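Protein Rv1364c/MT1410 (Mycobacterium tuberculosis, PDB 3KE6) probably regulates an alternative sigma factor, joining a manganese-binding PP2C-type phosphatase domain to a serine kinase-like anti-sigma factor domain. Local coordinates at residues A139-P143 against F185-G189; L67-D71 against D247-L252; R154-T159 against P171-E175; S117-M122 against G162-S166. One frame throughout, in Å; residues are numbered along the deposited sequence.

Contact 1: residues A139-P143 against F185-G189. With MN (manganese (II) ion), chain F.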
loop_
_atom_site.group_PDB
_atom_site.type_symbol
_atom_site.label_atom_id
_atom_site.label_comp_id
_atom_site.label_asym_id
_atom_site.label_seq_id
_atom_site.Cartn_x
_atom_site.Cartn_y
_atom_site.Cartn_z
ATOM N N ALA A 139 -18.253 -1.272 9.196
ATOM C CA ALA A 139 -19.517 -0.580 8.955
ATOM C C ALA A 139 -20.429 -1.432 8.071
ATOM O O ALA A 139 -20.390 -1.325 6.842
ATOM C CB ALA A 139 -19.262 0.780 8.317
ATOM N N GLY A 140 -21.237 -2.281 8.711
ATOM C CA GLY A 140 -22.115 -3.229 8.016
ATOM C C GLY A 140 -21.352 -4.069 7.014
ATOM O O GLY A 140 -21.871 -4.443 5.964
ATOM N N HIS A 141 -20.099 -4.355 7.346
ATOM C CA HIS A 141 -19.179 -4.993 6.417
ATOM C C HIS A 141 -18.647 -6.280 7.027
ATOM O O HIS A 141 -18.378 -6.334 8.228
ATOM C CB HIS A 141 -18.031 -4.054 6.097
ATOM C CG HIS A 141 -17.284 -4.428 4.859
ATOM N ND1 HIS A 141 -17.665 -4.000 3.605
ATOM C CD2 HIS A 141 -16.183 -5.200 4.679
ATOM C CE1 HIS A 141 -16.826 -4.487 2.707
ATOM N NE2 HIS A 141 -15.923 -5.223 3.331
ATOM N N PRO A 142 -18.508 -7.327 6.208
ATOM C CA PRO A 142 -18.012 -8.576 6.748
ATOM C C PRO A 142 -16.601 -8.394 7.314
ATOM O O PRO A 142 -15.798 -7.702 6.730
ATOM C CB PRO A 142 -18.027 -9.509 5.535
ATOM C CG PRO A 142 -17.995 -8.624 4.379
ATOM C CD PRO A 142 -18.790 -7.438 4.772
ATOM N N PRO A 143 -16.323 -9.001 8.475
ATOM C CA PRO A 143 -15.124 -8.648 9.236
ATOM C C PRO A 143 -13.870 -9.234 8.619
ATOM O O PRO A 143 -13.948 -10.280 7.992
ATOM C CB PRO A 143 -15.391 -9.292 10.609
ATOM C CG PRO A 143 -16.220 -10.474 10.285
ATOM C CD PRO A 143 -17.100 -10.065 9.134
ATOM N N PHE A 185 -8.647 -7.538 4.425
ATOM C CA PHE A 185 -9.885 -6.844 4.103
ATOM C C PHE A 185 -10.404 -7.406 2.777
ATOM O O PHE A 185 -9.627 -7.588 1.832
ATOM C CB PHE A 185 -9.615 -5.329 3.946
ATOM C CG PHE A 185 -9.482 -4.573 5.257
ATOM C CD1 PHE A 185 -10.127 -3.357 5.439
ATOM C CD2 PHE A 185 -8.722 -5.073 6.305
ATOM C CE1 PHE A 185 -10.019 -2.660 6.644
ATOM C CE2 PHE A 185 -8.625 -4.388 7.509
ATOM C CZ PHE A 185 -9.276 -3.180 7.679
ATOM N N TYR A 186 -11.708 -7.637 2.685
ATOM C CA TYR A 186 -12.320 -8.204 1.470
ATOM C C TYR A 186 -13.777 -7.734 1.335
ATOM O O TYR A 186 -14.374 -7.266 2.305
ATOM C CB TYR A 186 -12.300 -9.740 1.538
ATOM C CG TYR A 186 -13.054 -10.197 2.733
ATOM C CD1 TYR A 186 -14.392 -10.520 2.653
ATOM C CD2 TYR A 186 -12.453 -10.197 3.972
ATOM C CE1 TYR A 186 -15.102 -10.892 3.786
ATOM C CE2 TYR A 186 -13.141 -10.574 5.106
ATOM C CZ TYR A 186 -14.468 -10.916 5.006
ATOM O OH TYR A 186 -15.152 -11.270 6.130
ATOM N N THR A 187 -14.352 -7.897 0.148
ATOM C CA THR A 187 -15.761 -7.615 -0.055
ATOM C C THR A 187 -16.530 -8.922 -0.101
ATOM O O THR A 187 -15.935 -9.990 -0.271
ATOM C CB THR A 187 -16.035 -6.800 -1.339
ATOM O OG1 THR A 187 -15.296 -7.347 -2.439
ATOM C CG2 THR A 187 -15.663 -5.346 -1.123
ATOM N N ASP A 188 -17.853 -8.819 0.036
ATOM C CA ASP A 188 -18.735 -9.976 0.118
ATOM C C ASP A 188 -18.697 -10.848 -1.135
ATOM O O ASP A 188 -19.100 -12.020 -1.107
ATOM C CB ASP A 188 -20.187 -9.549 0.463
ATOM C CG ASP A 188 -20.828 -8.615 -0.581
ATOM O OD1 ASP A 188 -20.250 -8.369 -1.664
ATOM O OD2 ASP A 188 -21.935 -8.108 -0.300
ATOM N N GLY A 189 -18.206 -10.280 -2.230
ATOM C CA GLY A 189 -18.032 -11.040 -3.459
ATOM C C GLY A 189 -17.099 -12.217 -3.280
ATOM O O GLY A 189 -17.232 -13.225 -3.963
HETATM MN MN MN F . -21.175 -6.828 -2.962
HETATM O O HOH W 1 -23.214 -7.315 -2.275
HETATM O O HOH W 2 -22.037 -5.869 -4.762
HETATM O O HOH W 3 -19.182 -6.825 -3.929
#

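Contact 2: residues L67-D71 against D247-L252. With MN (manganese (II) ion), chain F; MN (manganese (II) ion), chain E.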
loop_
_atom_site.group_PDB
_atom_site.type_symbol
_atom_site.label_atom_id
_atom_site.label_comp_id
_atom_site.label_asym_id
_atom_site.label_seq_id
_atom_site.Cartn_x
_atom_site.Cartn_y
_atom_site.Cartn_z
ATOM N N LEU A 67 -6.166 1.413 5.999
ATOM C CA LEU A 67 -6.667 0.505 4.974
ATOM C C LEU A 67 -8.171 0.674 4.811
ATOM O O LEU A 67 -8.889 0.885 5.788
ATOM C CB LEU A 67 -6.368 -0.943 5.364
ATOM C CG LEU A 67 -4.888 -1.295 5.428
ATOM C CD1 LEU A 67 -4.707 -2.759 5.771
ATOM C CD2 LEU A 67 -4.157 -0.912 4.099
ATOM N N VAL A 68 -8.650 0.563 3.576
ATOM C CA VAL A 68 -10.070 0.765 3.299
ATOM C C VAL A 68 -10.536 -0.235 2.287
ATOM O O VAL A 68 -9.909 -0.401 1.256
ATOM C CB VAL A 68 -10.353 2.192 2.702
ATOM C CG1 VAL A 68 -11.831 2.332 2.254
ATOM C CG2 VAL A 68 -9.964 3.290 3.702
ATOM N N VAL A 69 -11.652 -0.881 2.581
ATOM C CA VAL A 69 -12.402 -1.626 1.577
ATOM C C VAL A 69 -13.868 -1.211 1.705
ATOM O O VAL A 69 -14.370 -1.050 2.808
ATOM C CB VAL A 69 -12.211 -3.158 1.747
ATOM C CG1 VAL A 69 -13.370 -3.900 1.187
ATOM C CG2 VAL A 69 -10.921 -3.615 1.061
ATOM N N GLY A 70 -14.540 -1.006 0.574
ATOM C CA GLY A 70 -15.946 -0.608 0.569
ATOM C C GLY A 70 -16.764 -1.226 -0.546
ATOM O O GLY A 70 -16.213 -1.579 -1.581
ATOM N N ASP A 71 -18.083 -1.341 -0.327
ATOM C CA ASP A 71 -19.024 -1.965 -1.282
ATOM C C ASP A 71 -20.311 -1.117 -1.386
ATOM O O ASP A 71 -21.027 -0.931 -0.401
ATOM C CB ASP A 71 -19.358 -3.431 -0.888
ATOM C CG ASP A 71 -20.017 -4.214 -2.028
ATOM O OD1 ASP A 71 -20.284 -3.587 -3.069
ATOM O OD2 ASP A 71 -20.286 -5.450 -1.918
ATOM N N ASP A 247 -20.297 -11.086 -8.198
ATOM C CA ASP A 247 -20.361 -9.707 -7.696
ATOM C C ASP A 247 -18.985 -9.094 -7.997
ATOM O O ASP A 247 -18.149 -9.712 -8.666
ATOM C CB ASP A 247 -20.693 -9.699 -6.175
ATOM C CG ASP A 247 -21.100 -8.303 -5.638
ATOM O OD1 ASP A 247 -21.170 -7.356 -6.451
ATOM O OD2 ASP A 247 -21.324 -8.119 -4.397
ATOM N N ASP A 248 -18.750 -7.875 -7.536
ATOM C CA ASP A 248 -17.404 -7.343 -7.490
ATOM C C ASP A 248 -16.642 -8.096 -6.407
ATOM O O ASP A 248 -17.248 -8.542 -5.429
ATOM C CB ASP A 248 -17.435 -5.853 -7.170
ATOM C CG ASP A 248 -18.104 -5.040 -8.251
ATOM O OD1 ASP A 248 -17.693 -5.165 -9.419
ATOM O OD2 ASP A 248 -19.039 -4.275 -7.933
ATOM N N VAL A 249 -15.331 -8.255 -6.591
ATOM C CA VAL A 249 -14.473 -8.896 -5.588
ATOM C C VAL A 249 -13.205 -8.067 -5.374
ATOM O O VAL A 249 -12.527 -7.658 -6.329
ATOM C CB VAL A 249 -14.076 -10.358 -5.956
ATOM C CG1 VAL A 249 -13.344 -11.034 -4.779
ATOM C CG2 VAL A 249 -15.298 -11.166 -6.327
ATOM N N THR A 250 -12.909 -7.809 -4.106
ATOM C CA THR A 250 -11.808 -6.963 -3.737
ATOM C C THR A 250 -11.187 -7.577 -2.527
ATOM O O THR A 250 -11.890 -7.898 -1.570
ATOM C CB THR A 250 -12.279 -5.528 -3.399
ATOM O OG1 THR A 250 -13.181 -5.065 -4.414
ATOM C CG2 THR A 250 -11.086 -4.579 -3.301
ATOM N N LEU A 251 -9.877 -7.780 -2.592
ATOM C CA LEU A 251 -9.118 -8.313 -1.471
ATOM C C LEU A 251 -7.892 -7.420 -1.252
ATOM O O LEU A 251 -7.154 -7.107 -2.185
ATOM C CB LEU A 251 -8.735 -9.763 -1.740
ATOM C CG LEU A 251 -7.790 -10.434 -0.750
ATOM C CD1 LEU A 251 -8.353 -10.433 0.657
ATOM C CD2 LEU A 251 -7.521 -11.837 -1.229
ATOM N N LEU A 252 -7.726 -6.962 -0.021
ATOM C CA LEU A 252 -6.669 -6.023 0.311
ATOM C C LEU A 252 -5.991 -6.565 1.533
ATOM O O LEU A 252 -6.610 -6.645 2.589
ATOM C CB LEU A 252 -7.247 -4.641 0.593
ATOM C CG LEU A 252 -6.247 -3.636 1.149
ATOM C CD1 LEU A 252 -5.214 -3.230 0.060
ATOM C CD2 LEU A 252 -7.006 -2.450 1.682
HETATM MN MN MN F . -21.175 -6.828 -2.962
HETATM MN MN MN E . -22.151 -3.735 -4.225
HETATM O O HOH W 2 -22.037 -5.869 -4.762
HETATM O O HOH W 4 -24.200 -4.539 -3.974
HETATM O O HOH W 5 -22.429 -3.116 -6.319
HETATM O O HOH W 3 -19.182 -6.825 -3.929
HETATM O O HOH W 1 -23.214 -7.315 -2.275
#

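Contact 3: residues R154-T159 against P171-E175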
loop_
_atom_site.group_PDB
_atom_site.type_symbol
_atom_site.label_atom_id
_atom_site.label_comp_id
_atom_site.label_asym_id
_atom_site.label_seq_id
_atom_site.Cartn_x
_atom_site.Cartn_y
_atom_site.Cartn_z
ATOM N N ARG A 154 -8.317 -16.686 11.481
ATOM C CA ARG A 154 -9.538 -16.557 12.259
ATOM C C ARG A 154 -10.062 -15.185 11.946
ATOM O O ARG A 154 -9.286 -14.265 11.709
ATOM C CB ARG A 154 -9.308 -16.685 13.768
ATOM C CG ARG A 154 -8.675 -15.480 14.423
ATOM C CD ARG A 154 -8.149 -15.790 15.819
ATOM N NE ARG A 154 -7.573 -14.584 16.420
ATOM C CZ ARG A 154 -8.278 -13.632 17.037
ATOM N NH1 ARG A 154 -9.606 -13.726 17.174
ATOM N NH2 ARG A 154 -7.647 -12.570 17.532
ATOM N N TYR A 155 -11.373 -15.046 11.937
ATOM C CA TYR A 155 -11.981 -13.764 11.701
ATOM C C TYR A 155 -11.882 -12.926 12.954
ATOM O O TYR A 155 -12.044 -13.429 14.058
ATOM C CB TYR A 155 -13.442 -13.949 11.268
ATOM C CG TYR A 155 -13.517 -14.542 9.886
ATOM C CD1 TYR A 155 -13.766 -15.898 9.693
ATOM C CD2 TYR A 155 -13.273 -13.745 8.761
ATOM C CE1 TYR A 155 -13.800 -16.439 8.416
ATOM C CE2 TYR A 155 -13.308 -14.270 7.489
ATOM C CZ TYR A 155 -13.565 -15.613 7.315
ATOM O OH TYR A 155 -13.588 -16.113 6.034
ATOM N N VAL A 156 -11.583 -11.647 12.779
ATOM C CA VAL A 156 -11.685 -10.683 13.865
ATOM C C VAL A 156 -13.161 -10.475 14.124
ATOM O O VAL A 156 -13.978 -10.757 13.254
ATOM C CB VAL A 156 -11.012 -9.334 13.515
ATOM C CG1 VAL A 156 -9.505 -9.502 13.375
ATOM C CG2 VAL A 156 -11.594 -8.754 12.256
ATOM N N GLU A 157 -13.501 -9.997 15.316
ATOM C CA GLU A 157 -14.905 -9.788 15.699
ATOM C C GLU A 157 -15.508 -8.553 15.010
ATOM O O GLU A 157 -14.836 -7.530 14.895
ATOM C CB GLU A 157 -15.016 -9.600 17.216
ATOM C CG GLU A 157 -14.439 -10.743 18.064
ATOM C CD GLU A 157 -15.404 -11.898 18.256
ATOM O OE1 GLU A 157 -15.929 -12.417 17.247
ATOM O OE2 GLU A 157 -15.626 -12.291 19.422
ATOM N N PRO A 158 -16.784 -8.636 14.573
ATOM C CA PRO A 158 -17.466 -7.436 14.068
ATOM C C PRO A 158 -17.571 -6.349 15.143
ATOM O O PRO A 158 -17.794 -6.654 16.313
ATOM C CB PRO A 158 -18.862 -7.936 13.680
ATOM C CG PRO A 158 -18.765 -9.417 13.627
ATOM C CD PRO A 158 -17.661 -9.822 14.546
ATOM N N THR A 159 -17.395 -5.091 14.738
ATOM C CA THR A 159 -17.259 -3.985 15.689
ATOM C C THR A 159 -18.612 -3.530 16.197
ATOM O O THR A 159 -18.698 -2.900 17.247
ATOM C CB THR A 159 -16.431 -2.787 15.088
ATOM O OG1 THR A 159 -16.034 -1.903 16.139
ATOM C CG2 THR A 159 -17.217 -2.004 14.065
ATOM N N PRO A 171 -18.612 2.520 16.196
ATOM C CA PRO A 171 -17.739 1.961 17.231
ATOM C C PRO A 171 -16.551 1.206 16.645
ATOM O O PRO A 171 -16.644 0.683 15.533
ATOM C CB PRO A 171 -18.665 1.012 17.998
ATOM C CG PRO A 171 -19.827 0.773 17.100
ATOM C CD PRO A 171 -19.988 2.007 16.298
ATOM N N VAL A 172 -15.447 1.156 17.387
ATOM C CA VAL A 172 -14.180 0.621 16.872
ATOM C C VAL A 172 -13.518 -0.323 17.875
ATOM O O VAL A 172 -13.597 -0.099 19.072
ATOM C CB VAL A 172 -13.166 1.753 16.523
ATOM C CG1 VAL A 172 -13.597 2.506 15.269
ATOM C CG2 VAL A 172 -12.981 2.715 17.687
ATOM N N ARG A 173 -12.872 -1.375 17.378
ATOM C CA ARG A 173 -12.172 -2.342 18.227
ATOM C C ARG A 173 -10.704 -2.353 17.861
ATOM O O ARG A 173 -10.310 -1.732 16.883
ATOM C CB ARG A 173 -12.722 -3.754 18.029
ATOM C CG ARG A 173 -14.101 -4.003 18.565
ATOM C CD ARG A 173 -14.498 -5.472 18.372
ATOM N NE ARG A 173 -14.152 -6.305 19.525
ATOM C CZ ARG A 173 -12.985 -6.926 19.726
ATOM N NH1 ARG A 173 -11.985 -6.845 18.859
ATOM N NH2 ARG A 173 -12.818 -7.649 20.826
ATOM N N SER A 174 -9.904 -3.083 18.635
ATOM C CA SER A 174 -8.477 -3.200 18.373
ATOM C C SER A 174 -7.971 -4.633 18.442
ATOM O O SER A 174 -8.477 -5.438 19.200
ATOM C CB SER A 174 -7.694 -2.327 19.350
ATOM O OG SER A 174 -7.668 -0.988 18.881
ATOM N N GLU A 175 -6.974 -4.936 17.618
ATOM C CA GLU A 175 -6.238 -6.193 17.692
ATOM C C GLU A 175 -4.780 -5.815 17.620
ATOM O O GLU A 175 -4.436 -4.892 16.904
ATOM C CB GLU A 175 -6.583 -7.106 16.510
ATOM C CG GLU A 175 -7.890 -7.889 16.658
ATOM C CD GLU A 175 -7.778 -9.139 17.534
ATOM O OE1 GLU A 175 -6.658 -9.531 17.938
ATOM O OE2 GLU A 175 -8.840 -9.738 17.813
#

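Contact 4: residues S117-M122 against G162-S166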
loop_
_atom_site.group_PDB
_atom_site.type_symbol
_atom_site.label_atom_id
_atom_site.label_comp_id
_atom_site.label_asym_id
_atom_site.label_seq_id
_atom_site.Cartn_x
_atom_site.Cartn_y
_atom_site.Cartn_z
ATOM N N SER A 117 -25.968 6.222 -2.086
ATOM C CA SER A 117 -24.900 5.933 -1.126
ATOM C C SER A 117 -25.396 5.276 0.154
ATOM O O SER A 117 -24.585 4.777 0.928
ATOM C CB SER A 117 -24.130 7.213 -0.770
ATOM O OG SER A 117 -24.989 8.218 -0.264
ATOM N N LYS A 118 -26.709 5.299 0.387
ATOM C CA LYS A 118 -27.278 4.697 1.579
ATOM C C LYS A 118 -27.080 3.191 1.512
ATOM O O LYS A 118 -27.339 2.563 0.478
ATOM C CB LYS A 118 -28.773 5.016 1.724
ATOM C CG LYS A 118 -29.379 4.579 3.079
ATOM C CD LYS A 118 -30.613 5.411 3.452
ATOM C CE LYS A 118 -31.077 5.211 4.917
ATOM N NZ LYS A 118 -30.419 6.134 5.931
ATOM N N SER A 119 -26.605 2.636 2.626
ATOM C CA SER A 119 -26.355 1.210 2.772
ATOM C C SER A 119 -25.073 0.746 2.067
ATOM O O SER A 119 -24.754 -0.450 2.074
ATOM C CB SER A 119 -27.564 0.391 2.332
ATOM O OG SER A 119 -28.727 0.841 3.016
ATOM N N ALA A 120 -24.319 1.677 1.483
ATOM C CA ALA A 120 -22.923 1.393 1.199
ATOM C C ALA A 120 -22.314 0.867 2.493
ATOM O O ALA A 120 -22.644 1.373 3.575
ATOM C CB ALA A 120 -22.193 2.644 0.759
ATOM N N THR A 121 -21.460 -0.150 2.385
ATOM C CA THR A 121 -20.737 -0.693 3.543
ATOM C C THR A 121 -19.208 -0.540 3.402
ATOM O O THR A 121 -18.652 -0.522 2.293
ATOM C CB THR A 121 -21.053 -2.162 3.747
ATOM O OG1 THR A 121 -20.252 -2.934 2.849
ATOM C CG2 THR A 121 -22.519 -2.426 3.489
ATOM N N MET A 122 -18.539 -0.425 4.544
ATOM C CA MET A 122 -17.107 -0.167 4.571
ATOM C C MET A 122 -16.443 -0.873 5.711
ATOM O O MET A 122 -17.019 -1.080 6.762
ATOM C CB MET A 122 -16.823 1.322 4.745
ATOM C CG MET A 122 -17.158 2.165 3.546
ATOM S SD MET A 122 -17.385 3.867 4.054
ATOM C CE MET A 122 -15.749 4.529 3.759
ATOM N N GLY A 162 -22.776 -0.494 11.573
ATOM C CA GLY A 162 -23.656 -0.856 10.457
ATOM C C GLY A 162 -23.310 0.025 9.262
ATOM O O GLY A 162 -22.417 0.862 9.346
ATOM N N PRO A 163 -24.024 -0.148 8.142
ATOM C CA PRO A 163 -23.665 0.582 6.926
ATOM C C PRO A 163 -23.999 2.064 7.022
ATOM O O PRO A 163 -24.575 2.497 8.015
ATOM C CB PRO A 163 -24.528 -0.077 5.854
ATOM C CG PRO A 163 -25.695 -0.628 6.594
ATOM C CD PRO A 163 -25.199 -1.017 7.949
ATOM N N LEU A 164 -23.628 2.828 5.997
ATOM C CA LEU A 164 -24.030 4.234 5.906
ATOM C C LEU A 164 -25.538 4.411 6.006
ATOM O O LEU A 164 -26.298 3.675 5.384
ATOM C CB LEU A 164 -23.572 4.847 4.586
ATOM C CG LEU A 164 -22.193 5.500 4.574
ATOM C CD1 LEU A 164 -21.174 4.606 5.234
ATOM C CD2 LEU A 164 -21.822 5.830 3.141
ATOM N N GLY A 165 -25.953 5.420 6.768
ATOM C CA GLY A 165 -27.352 5.737 6.936
ATOM C C GLY A 165 -28.050 4.694 7.783
ATOM O O GLY A 165 -29.170 4.295 7.478
ATOM N N SER A 166 -27.383 4.240 8.839
ATOM C CA SER A 166 -27.974 3.268 9.747
ATOM C C SER A 166 -28.140 3.810 11.168
ATOM O O SER A 166 -28.736 3.143 12.004
ATOM C CB SER A 166 -27.138 1.994 9.780
ATOM O OG SER A 166 -25.869 2.239 10.354
#

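Contact 1: residues A139-P143 against F185-G189
H141 and Y186 each give a polar side-chain end to a backbone carbonyl of the other segment. NE2 of H141 donates to Y186 O at 2.8 Å; the carbonyl oxygen lies near the edge of the imidazole, somewhat out of its plane, and the N-H...O angle is 152°. With CG anti to the backbone N (chi1 -162°), the H141 ring swings in toward the strand end. Its second nitrogen, ND1, is hydrogen-bonded to OG1 of T121, so both ring nitrogens are held and the imidazole cannot readily turn; P142 CD lies above one face, toward the rim of the ring. Histidine suits this place because two polar atoms on one flat ring can join two parts of the chain.

Y186 leaves its strand with CG lodged between the backbone N and the carbonyl carbon (chi1 59°), which carries the phenol to the two prolines. P142 lies obliquely to the ring, its CB and CG each 3.7 Å from Y186 CE1. The hydroxyl donates to P143 O, near the ring plane; the bond is modelled very short, and its exact length is doubtful. F205 meets the same tyrosine edge-to-face. The methyl CG2 of T187 touches the imidazole edge 4.1 Å from H141 CE1, while its OG1 bonds to D54.

Next along the chain, D188 OD1 binds a manganese at 2.2 Å, and OD2 accepts a hydrogen bond from a water on that ion. The H141 and Y186 bonds thus fasten loop 139-143 to the strand end just before D188, a ligand of the dinuclear manganese site found in PP2C-type phosphatases.

Contact 2: residues L67-D71 against D247-L252
L252 and V69 form the heart of this contact, where strands 67-71 and 249-252 lie face to face in two different sheets. The strand axes come within 8.1 Å and run nearly antiparallel, at 167°, yet no hydrogen bond crosses: this is the filling of a beta sandwich. V69 and L252 lie alongside each other, pointing opposite ways, with V69 CG2 3.8 Å from L252 CB. L252 has CG anti to its backbone N (chi1 171°), and its CD2 branch reaches the other strand, 3.6 Å from V68 O and 4.0 Å from L67 CB. Branched aliphatic residues suit these positions, since they pack between the two sheets and need no polar partner. I38 and A40 of strand 36-43 also touch L252, while H141, T187 and F185 lie against V69.

At the other end of the strand the core gives way to carboxylates. D71 bridges two metals: OD2 binds one manganese at 1.9 Å and OD1 the other at 2.2 Å. D247 adds OD2 to the first ion, also at 1.9 Å, and its OD1 takes a weak hydrogen bond from the backbone N of D248. D188 completes the protein ligands of that ion, V72 O those of the second. The two manganese ions share a water bound at 2.2 Å to each.

Bringing D71 and D247 together at the end of an apolar core would probably be unfavourable without the cations, which are likely to offset their like charges. A water held between two metals would probably be made more acidic, consistent with the nucleophile proposed for PP2C-type phosphatases.

Contact 3: residues R154-T159 against P171-E175
In the beta sandwich of the PP2C-like domain, strand 173-176 is the outermost strand of the five-stranded sheet, and here R173 and E175 meet the chain that leaves strand 153-155 of the other sheet. The two segments run roughly opposite ways, 153° apart end to end, and the contact lies at the protein surface.

R154 and E175 form a salt bridge across it. The R154 chain is extended from CG to NE, long enough to bring NH2 within 3.1 Å of E175 OE2. The groups do not meet flat: their planes are 64° apart, and the nitrogen approaches from above the carboxylate plane. E175, bent at its second torsion (chi2 -80°), also lays its CG 4.0 Å from V156 CG1. Long chains of opposite charge suit this exposed edge, where the aliphatic part of E175 can lie against the buried V156.

R173, bent at its third torsion, reaches across E157 and P158. One face of its guanidinium lies against the E157 side chain, with R173 NE 4.1 Å from E157 CB, so it is the aliphatic base of the glutamate that touches, its carboxylate leading off. NH1 of R173 makes a weak hydrogen bond to the hydroxyl of Y136, which is also bonded to E157 O and so draws both segments to strand 133-139.

T159 makes the other hydrogen bond between the segments. Threonine fits here through its short hydroxyl arm, which can reach a backbone carbonyl close by, and P171 CG lies 3.8 Å from T159 O. The hydroxyl OG1 of T159 donates to P171 O at 2.7 Å, coming from above the carbonyl plane rather than along a lone pair.

Contact 4: residues S117-M122 against G162-S166
Segment 117-122 opens with a type II beta turn from S117 to A120, and two backbone hydrogen bonds tie the end of that turn to L164: S119 N to L164 O and L164 N to A120 O, both 3.0 Å. S119 takes the positive phi (77°) required at the third position of such a turn, and A120 N closes it onto S117 O.

L164 has the most surface buried here. Its branches part: CD2 lies 4.0 Å from A120 CB and also against S117 O, whereas CD1 meets the sulfur of M122, again at 4.0 Å. A leucine can thus pack under the turn with two methyls while its backbone makes both hydrogen bonds. P163 approaches with its ring carbon CB, 3.3 Å from A120 O and 3.9 Å from the methyl CG2 of T121; the hydroxyl of T121 is engaged with H141.

K118 stays extended until its last torsion, where a bend (chi4 88°) brings the ammonium to the loop, NZ donating to G165 O at 2.7 Å. G165 has a positive phi, which glycine tolerates readily. S166 OG donates to P163 O, in the carbonyl plane, a bond that spans the loop from S166 back to P163.

Around this core stand the helices of one face of the sandwich. L86 of helix 77-95 touches both A120 and L164, V107 and D108 of helix 100-110 touch L164, and D108 also accepts a hydrogen bond from G165 N. From there strand 121-128 enters its sheet between strands 64-71 and 133-139.

All four contacts lie in the PP2C-like domain and are nested or interleaved along the chain: contact 2 spans the widest loop and encloses the others, contact 3 lies inside contact 1, and contacts 1 and 4 cross. Contacts 1 and 2 have centres about 7 Å apart, share one manganese ion, and meet through the neighbouring strands 182-186 and 249-256. Contact 4, centred about 14 Å from contact 2, joins it through the neighbouring strands 64-71 and 121-128, and H141 links it to contact 1. Contact 3, centred about 17 Å from contact 2, binds the sandwich at its outer edge. Both sheets therefore converge on the metal site from different parts of the sequence.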